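Local coordinates for SusD superfamily protein (Bacteroides thetaiotaomicron, PDB 3MCX) that is of unknown function but belongs to the SusD family of outer-membrane proteins, and so probably helps capture glycans at the cell surface, at residues E242-V247 with R411-G416; R355-Y360 with N382-R387. One frame throughout, in Å; residues are numbered along the deposited sequence.

Interaction 1: E242-V247 with R411-G416; sequences EEYPNV and RKELVG
Tyr244 meets Glu413 with the hydroxyl end of its ring: OH donates to Glu413 OE2 over 2.7 Å, and this is the one direct hydrogen bond between the segments. The carboxylate oxygen lies at the rim of the ring, in its plane, 3.4 Å from Tyr244 CE1. Ring and carboxylate planes stand 81° apart, and the hydroxyl meets OE2 from above the carboxylate plane, 47° out of it. Glu413 bends at its second torsion (chi2 56°), which curls the carboxylate back toward the tyrosine. The bond ties the loop that follows helix 218-231 to the last part of helix 403-414, probably part of the TPR-like helical framework of SusD proteins, and Trp248 packs edge-to-face with the same tyrosine ring.

A water gives a second, indirect connection. It donates to Tyr244 OH at 3.0 Å, to Lys412 O at 2.8 Å and to Glu413 O at 3.1 Å, so its two hydrogens must be shared among three acceptors.

Charge surrounds the buried carboxylate. Glu413 OE1 forms salt bridges with Arg309 and Arg388, while OE2 pairs with Arg355 as well as accepting the tyrosine hydrogen bond; three guanidinium groups would be expected to keep the acid ionised.

Interaction 2: R355-Y360 with N382-R387; sequences RLSEVY and NDIISR. With ZN (zinc ion), chain E.
The helical hairpin of helices 356-370 and 374-385 brings Tyr360 and Ser357 of the first helix against Asp383 and Ile384 of the second, next to a zinc ion. At the zinc end, Asp383 OD2 approaches the edge of the Tyr360 ring in its plane, 3.4 Å from CE2, with ring and carboxylate planes almost perpendicular. No hydrogen bond forms here; the oxygen faces the weakly positive C-H rim of the ring. Asp383 OD1 binds the zinc at 2.0 Å, whereas OD2 stays 3.2 Å from the metal, so the carboxylate grips the ion through one oxygen.

Such consecutive antiparallel helices are consistent with the TPR-like framework of SusD proteins. Toward the open end of the hairpin, Ile384 makes the van der Waals part of the contact. It turns CG1 away from its own carbonyl carbon (chi1 -58°), and the second torsion (chi2 -56°) then swings CD1 between two side chains of the other helix, 3.9 Å from Tyr360 CB, an apolar pair, and 3.7 Å from Ser357 OG. That hydroxyl has its polar partner elsewhere, in Glu255. Ile229 of helix 218-231 packs on Tyr360.

Arg387 holds the zinc ligand within its own segment. Its NH1 donates to Asp383 O at 3.0 Å and, with an N-H...O angle of 152°, to Asp383 OD1 at 3.1 Å in a salt bridge on the anti side of OD1 but tilted out of the carboxylate plane. One residue earlier, Ser386 OG donates to Asn382 O over 2.8 Å, while Ser386 N reaches the same oxygen from the opposite face of its plane.

Interactions 1 and 2 lie about 10 Å apart between centres and meet at Glu413. Its OE2, already engaged in interaction 1, forms a salt bridge with Arg355 NH2 of the other contact at 2.9 Å and packs 3.7 Å from Ser357 OG, while OE1 packs 4.0 Å from Ile384 CG2. Thus one buried acid touches both helices of the hairpin. In sequence, interaction 2 is nested within the long excursion closed by residues 242-247 and 411-416, and helices 374-385 and 403-414 are consecutive. The zinc is bound in interaction 2, by Asp383, whose side chain lies about 10 Å from that of Glu413. The side chain of Asp383 is about 13 Å from another bound zinc ion.

Interaction 1: E242-V247 with R411-G416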
loop_
_atom_site.group_PDB
_atom_site.type_symbol
_atom_site.label_atom_id
_atom_site.label_comp_id
_atom_site.label_asym_id
_atom_site.label_seq_id
_atom_site.Cartn_x
_atom_site.Cartn_y
_atom_site.Cartn_z
ATOM N N GLU A 242 -24.545 -4.183 4.133
ATOM C CA GLU A 242 -25.264 -3.225 4.971
ATOM C C GLU A 242 -24.303 -2.318 5.741
ATOM O O GLU A 242 -24.545 -1.124 5.868
ATOM C CB GLU A 242 -26.192 -3.976 5.921
ATOM C CG GLU A 242 -27.349 -4.634 5.199
ATOM C CD GLU A 242 -27.068 -6.034 4.565
ATOM O OE1 GLU A 242 -25.935 -6.638 4.622
ATOM O OE2 GLU A 242 -28.082 -6.542 3.993
ATOM N N GLU A 243 -23.208 -2.887 6.231
ATOM C CA GLU A 243 -22.153 -2.218 7.038
ATOM C C GLU A 243 -21.251 -1.320 6.213
ATOM O O GLU A 243 -20.648 -0.346 6.707
ATOM C CB GLU A 243 -21.221 -3.281 7.706
ATOM C CG GLU A 243 -21.838 -4.048 8.888
ATOM C CD GLU A 243 -21.096 -5.343 9.299
ATOM O OE1 GLU A 243 -20.277 -5.901 8.529
ATOM O OE2 GLU A 243 -21.380 -5.841 10.413
ATOM N N TYR A 244 -21.032 -1.727 4.957
ATOM C CA TYR A 244 -19.928 -1.205 4.169
ATOM C C TYR A 244 -19.852 0.316 4.093
ATOM O O TYR A 244 -18.775 0.854 4.206
ATOM C CB TYR A 244 -19.943 -1.778 2.757
ATOM C CG TYR A 244 -18.607 -1.675 2.018
ATOM C CD1 TYR A 244 -17.641 -2.664 2.163
ATOM C CD2 TYR A 244 -18.336 -0.628 1.154
ATOM C CE1 TYR A 244 -16.462 -2.613 1.476
ATOM C CE2 TYR A 244 -17.150 -0.565 0.463
ATOM C CZ TYR A 244 -16.205 -1.557 0.602
ATOM O OH TYR A 244 -15.042 -1.460 -0.138
ATOM N N PRO A 245 -20.977 1.007 3.903
ATOM C CA PRO A 245 -20.835 2.477 3.798
ATOM C C PRO A 245 -20.351 3.175 5.079
ATOM O O PRO A 245 -19.731 4.254 4.994
ATOM C CB PRO A 245 -22.258 2.956 3.451
ATOM C CG PRO A 245 -22.954 1.720 2.900
ATOM C CD PRO A 245 -22.355 0.547 3.627
ATOM N N ASN A 246 -20.572 2.534 6.230
ATOM C CA ASN A 246 -20.393 3.149 7.545
ATOM C C ASN A 246 -19.040 2.898 8.198
ATOM O O ASN A 246 -18.689 3.563 9.170
ATOM C CB ASN A 246 -21.469 2.618 8.499
ATOM C CG ASN A 246 -22.882 2.768 7.950
ATOM O OD1 ASN A 246 -23.705 1.856 8.094
ATOM N ND2 ASN A 246 -23.164 3.904 7.319
ATOM N N VAL A 247 -18.291 1.928 7.713
ATOM C CA VAL A 247 -17.020 1.575 8.373
ATOM C C VAL A 247 -15.876 2.592 8.111
ATOM O O VAL A 247 -14.965 2.748 8.924
ATOM C CB VAL A 247 -16.589 0.135 7.988
ATOM C CG1 VAL A 247 -17.668 -0.873 8.470
ATOM C CG2 VAL A 247 -16.266 0.005 6.489
ATOM N N ARG A 411 -9.746 -3.826 -8.262
ATOM C CA ARG A 411 -9.799 -2.390 -8.567
ATOM C C ARG A 411 -10.988 -1.742 -7.838
ATOM O O ARG A 411 -10.868 -0.638 -7.286
ATOM C CB ARG A 411 -9.873 -2.137 -10.075
ATOM C CG ARG A 411 -8.503 -2.354 -10.735
ATOM C CD ARG A 411 -8.671 -2.408 -12.225
ATOM N NE ARG A 411 -9.124 -1.136 -12.776
ATOM C CZ ARG A 411 -9.593 -0.979 -14.012
ATOM N NH1 ARG A 411 -9.690 -2.024 -14.851
ATOM N NH2 ARG A 411 -9.977 0.233 -14.432
ATOM N N LYS A 412 -12.128 -2.417 -7.840
ATOM C CA LYS A 412 -13.320 -1.881 -7.175
ATOM C C LYS A 412 -13.114 -1.849 -5.635
ATOM O O LYS A 412 -13.455 -0.884 -4.975
ATOM C CB LYS A 412 -14.552 -2.711 -7.490
ATOM C CG LYS A 412 -15.013 -2.647 -8.948
ATOM C CD LYS A 412 -16.161 -3.598 -9.214
ATOM C CE LYS A 412 -16.468 -3.733 -10.692
ATOM N NZ LYS A 412 -17.736 -4.497 -10.933
ATOM N N GLU A 413 -12.559 -2.912 -5.073
ATOM C CA GLU A 413 -12.477 -3.088 -3.640
ATOM C C GLU A 413 -11.369 -2.270 -3.009
ATOM O O GLU A 413 -11.536 -1.757 -1.913
ATOM C CB GLU A 413 -12.275 -4.577 -3.288
ATOM C CG GLU A 413 -12.337 -4.862 -1.781
ATOM C CD GLU A 413 -13.650 -4.386 -1.155
ATOM O OE1 GLU A 413 -14.704 -4.597 -1.787
ATOM O OE2 GLU A 413 -13.639 -3.812 -0.029
ATOM N N LEU A 414 -10.231 -2.169 -3.683
ATOM C CA LEU A 414 -9.001 -1.659 -3.066
ATOM C C LEU A 414 -8.582 -0.286 -3.576
ATOM O O LEU A 414 -7.503 0.196 -3.265
ATOM C CB LEU A 414 -7.864 -2.666 -3.278
ATOM C CG LEU A 414 -8.128 -4.063 -2.674
ATOM C CD1 LEU A 414 -7.017 -5.045 -3.021
ATOM C CD2 LEU A 414 -8.294 -3.959 -1.155
ATOM N N VAL A 415 -9.473 0.360 -4.328
ATOM C CA VAL A 415 -9.203 1.721 -4.797
ATOM C C VAL A 415 -8.819 2.616 -3.613
ATOM O O VAL A 415 -9.469 2.615 -2.590
ATOM C CB VAL A 415 -10.425 2.312 -5.560
ATOM C CG1 VAL A 415 -11.674 2.462 -4.649
ATOM C CG2 VAL A 415 -10.040 3.650 -6.215
ATOM N N GLY A 416 -7.728 3.346 -3.736
ATOM C CA GLY A 416 -7.315 4.254 -2.660
ATOM C C GLY A 416 -6.433 3.624 -1.594
ATOM O O GLY A 416 -5.945 4.319 -0.717
HETATM O O HOH W 1 -13.894 0.212 -2.396
#

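Interaction 2: R355-Y360 with N382-R387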
loop_
_atom_site.group_PDB
_atom_site.type_symbol
_atom_site.label_atom_id
_atom_site.label_comp_id
_atom_site.label_asym_id
_atom_site.label_seq_id
_atom_site.Cartn_x
_atom_site.Cartn_y
_atom_site.Cartn_z
ATOM N N ARG A 355 -6.075 -5.187 5.085
ATOM C CA ARG A 355 -7.338 -5.668 5.617
ATOM C C ARG A 355 -7.803 -6.961 4.934
ATOM O O ARG A 355 -7.280 -7.396 3.906
ATOM C CB ARG A 355 -8.409 -4.586 5.553
ATOM C CG ARG A 355 -8.829 -4.186 4.189
ATOM C CD ARG A 355 -9.879 -3.076 4.269
ATOM N NE ARG A 355 -10.218 -2.536 2.946
ATOM C CZ ARG A 355 -11.196 -2.943 2.124
ATOM N NH1 ARG A 355 -12.116 -3.829 2.497
ATOM N NH2 ARG A 355 -11.306 -2.392 0.932
ATOM N N LEU A 356 -8.791 -7.579 5.559
ATOM C CA LEU A 356 -9.178 -8.924 5.207
ATOM C C LEU A 356 -9.617 -9.051 3.739
ATOM O O LEU A 356 -9.367 -10.087 3.136
ATOM C CB LEU A 356 -10.267 -9.399 6.163
ATOM C CG LEU A 356 -10.583 -10.886 6.220
ATOM C CD1 LEU A 356 -9.326 -11.719 6.572
ATOM C CD2 LEU A 356 -11.751 -11.188 7.164
ATOM N N SER A 357 -10.320 -8.063 3.173
ATOM C CA SER A 357 -10.751 -8.203 1.767
ATOM C C SER A 357 -9.546 -8.453 0.842
ATOM O O SER A 357 -9.651 -9.251 -0.113
ATOM C CB SER A 357 -11.516 -6.979 1.246
ATOM O OG SER A 357 -12.837 -6.916 1.749
ATOM N N GLU A 358 -8.413 -7.792 1.114
ATOM C CA GLU A 358 -7.236 -7.986 0.260
ATOM C C GLU A 358 -6.759 -9.423 0.376
ATOM O O GLU A 358 -6.318 -10.014 -0.610
ATOM C CB GLU A 358 -6.089 -7.029 0.598
ATOM C CG GLU A 358 -4.868 -7.290 -0.253
ATOM C CD GLU A 358 -3.661 -6.458 0.108
ATOM O OE1 GLU A 358 -3.839 -5.417 0.751
ATOM O OE2 GLU A 358 -2.530 -6.860 -0.228
ATOM N N VAL A 359 -6.828 -9.960 1.581
ATOM C CA VAL A 359 -6.349 -11.318 1.845
ATOM C C VAL A 359 -7.192 -12.331 1.052
ATOM O O VAL A 359 -6.654 -13.245 0.440
ATOM C CB VAL A 359 -6.340 -11.649 3.363
ATOM C CG1 VAL A 359 -5.947 -13.094 3.587
ATOM C CG2 VAL A 359 -5.398 -10.707 4.123
ATOM N N TYR A 360 -8.514 -12.172 1.059
ATOM C CA TYR A 360 -9.388 -13.034 0.256
ATOM C C TYR A 360 -9.061 -12.906 -1.241
ATOM O O TYR A 360 -9.033 -13.913 -1.946
ATOM C CB TYR A 360 -10.873 -12.708 0.514
ATOM C CG TYR A 360 -11.496 -13.368 1.723
ATOM C CD1 TYR A 360 -11.159 -12.996 3.025
ATOM C CD2 TYR A 360 -12.421 -14.384 1.555
ATOM C CE1 TYR A 360 -11.741 -13.625 4.110
ATOM C CE2 TYR A 360 -13.020 -15.013 2.629
ATOM C CZ TYR A 360 -12.659 -14.648 3.913
ATOM O OH TYR A 360 -13.273 -15.328 4.973
ATOM N N ASN A 382 -15.955 -14.958 -4.554
ATOM C CA ASN A 382 -17.399 -14.815 -4.344
ATOM C C ASN A 382 -17.744 -14.306 -2.936
ATOM O O ASN A 382 -18.749 -13.624 -2.764
ATOM C CB ASN A 382 -18.142 -16.098 -4.691
ATOM C CG ASN A 382 -18.275 -16.288 -6.194
ATOM O OD1 ASN A 382 -18.230 -15.303 -6.959
ATOM N ND2 ASN A 382 -18.396 -17.544 -6.635
ATOM N N ASP A 383 -16.879 -14.577 -1.954
ATOM C CA ASP A 383 -17.045 -13.994 -0.606
ATOM C C ASP A 383 -16.998 -12.475 -0.644
ATOM O O ASP A 383 -17.663 -11.826 0.132
ATOM C CB ASP A 383 -15.970 -14.511 0.351
ATOM C CG ASP A 383 -16.312 -15.867 0.930
ATOM O OD1 ASP A 383 -17.480 -16.067 1.309
ATOM O OD2 ASP A 383 -15.406 -16.748 1.004
ATOM N N ILE A 384 -16.224 -11.919 -1.543
ATOM C CA ILE A 384 -16.176 -10.474 -1.713
ATOM C C ILE A 384 -17.371 -10.035 -2.538
ATOM O O ILE A 384 -18.172 -9.227 -2.079
ATOM C CB ILE A 384 -14.854 -10.018 -2.332
ATOM C CG1 ILE A 384 -13.658 -10.471 -1.474
ATOM C CG2 ILE A 384 -14.883 -8.500 -2.520
ATOM C CD1 ILE A 384 -13.659 -10.034 -0.012
ATOM N N ILE A 385 -17.521 -10.589 -3.741
ATOM C CA ILE A 385 -18.605 -10.179 -4.650
ATOM C C ILE A 385 -19.955 -10.210 -3.943
ATOM O O ILE A 385 -20.714 -9.234 -4.014
ATOM C CB ILE A 385 -18.628 -11.021 -5.968
ATOM C CG1 ILE A 385 -17.358 -10.780 -6.801
ATOM C CG2 ILE A 385 -19.838 -10.623 -6.848
ATOM C CD1 ILE A 385 -17.231 -11.761 -8.014
ATOM N N SER A 386 -20.257 -11.308 -3.253
ATOM C CA SER A 386 -21.577 -11.501 -2.630
ATOM C C SER A 386 -21.875 -10.501 -1.518
ATOM O O SER A 386 -23.050 -10.310 -1.177
ATOM C CB SER A 386 -21.728 -12.908 -2.062
ATOM O OG SER A 386 -20.844 -13.127 -0.989
ATOM N N ARG A 387 -20.824 -9.900 -0.957
ATOM C CA ARG A 387 -20.953 -8.887 0.095
ATOM C C ARG A 387 -20.868 -7.459 -0.422
ATOM O O ARG A 387 -20.812 -6.493 0.365
ATOM C CB ARG A 387 -19.902 -9.143 1.205
ATOM C CG ARG A 387 -20.132 -10.403 2.012
ATOM C CD ARG A 387 -19.001 -10.628 2.989
ATOM N NE ARG A 387 -19.253 -11.718 3.904
ATOM C CZ ARG A 387 -19.111 -13.010 3.611
ATOM N NH1 ARG A 387 -18.645 -13.401 2.425
ATOM N NH2 ARG A 387 -19.386 -13.918 4.524
HETATM ZN ZN ZN E . -18.047 -17.602 2.516
#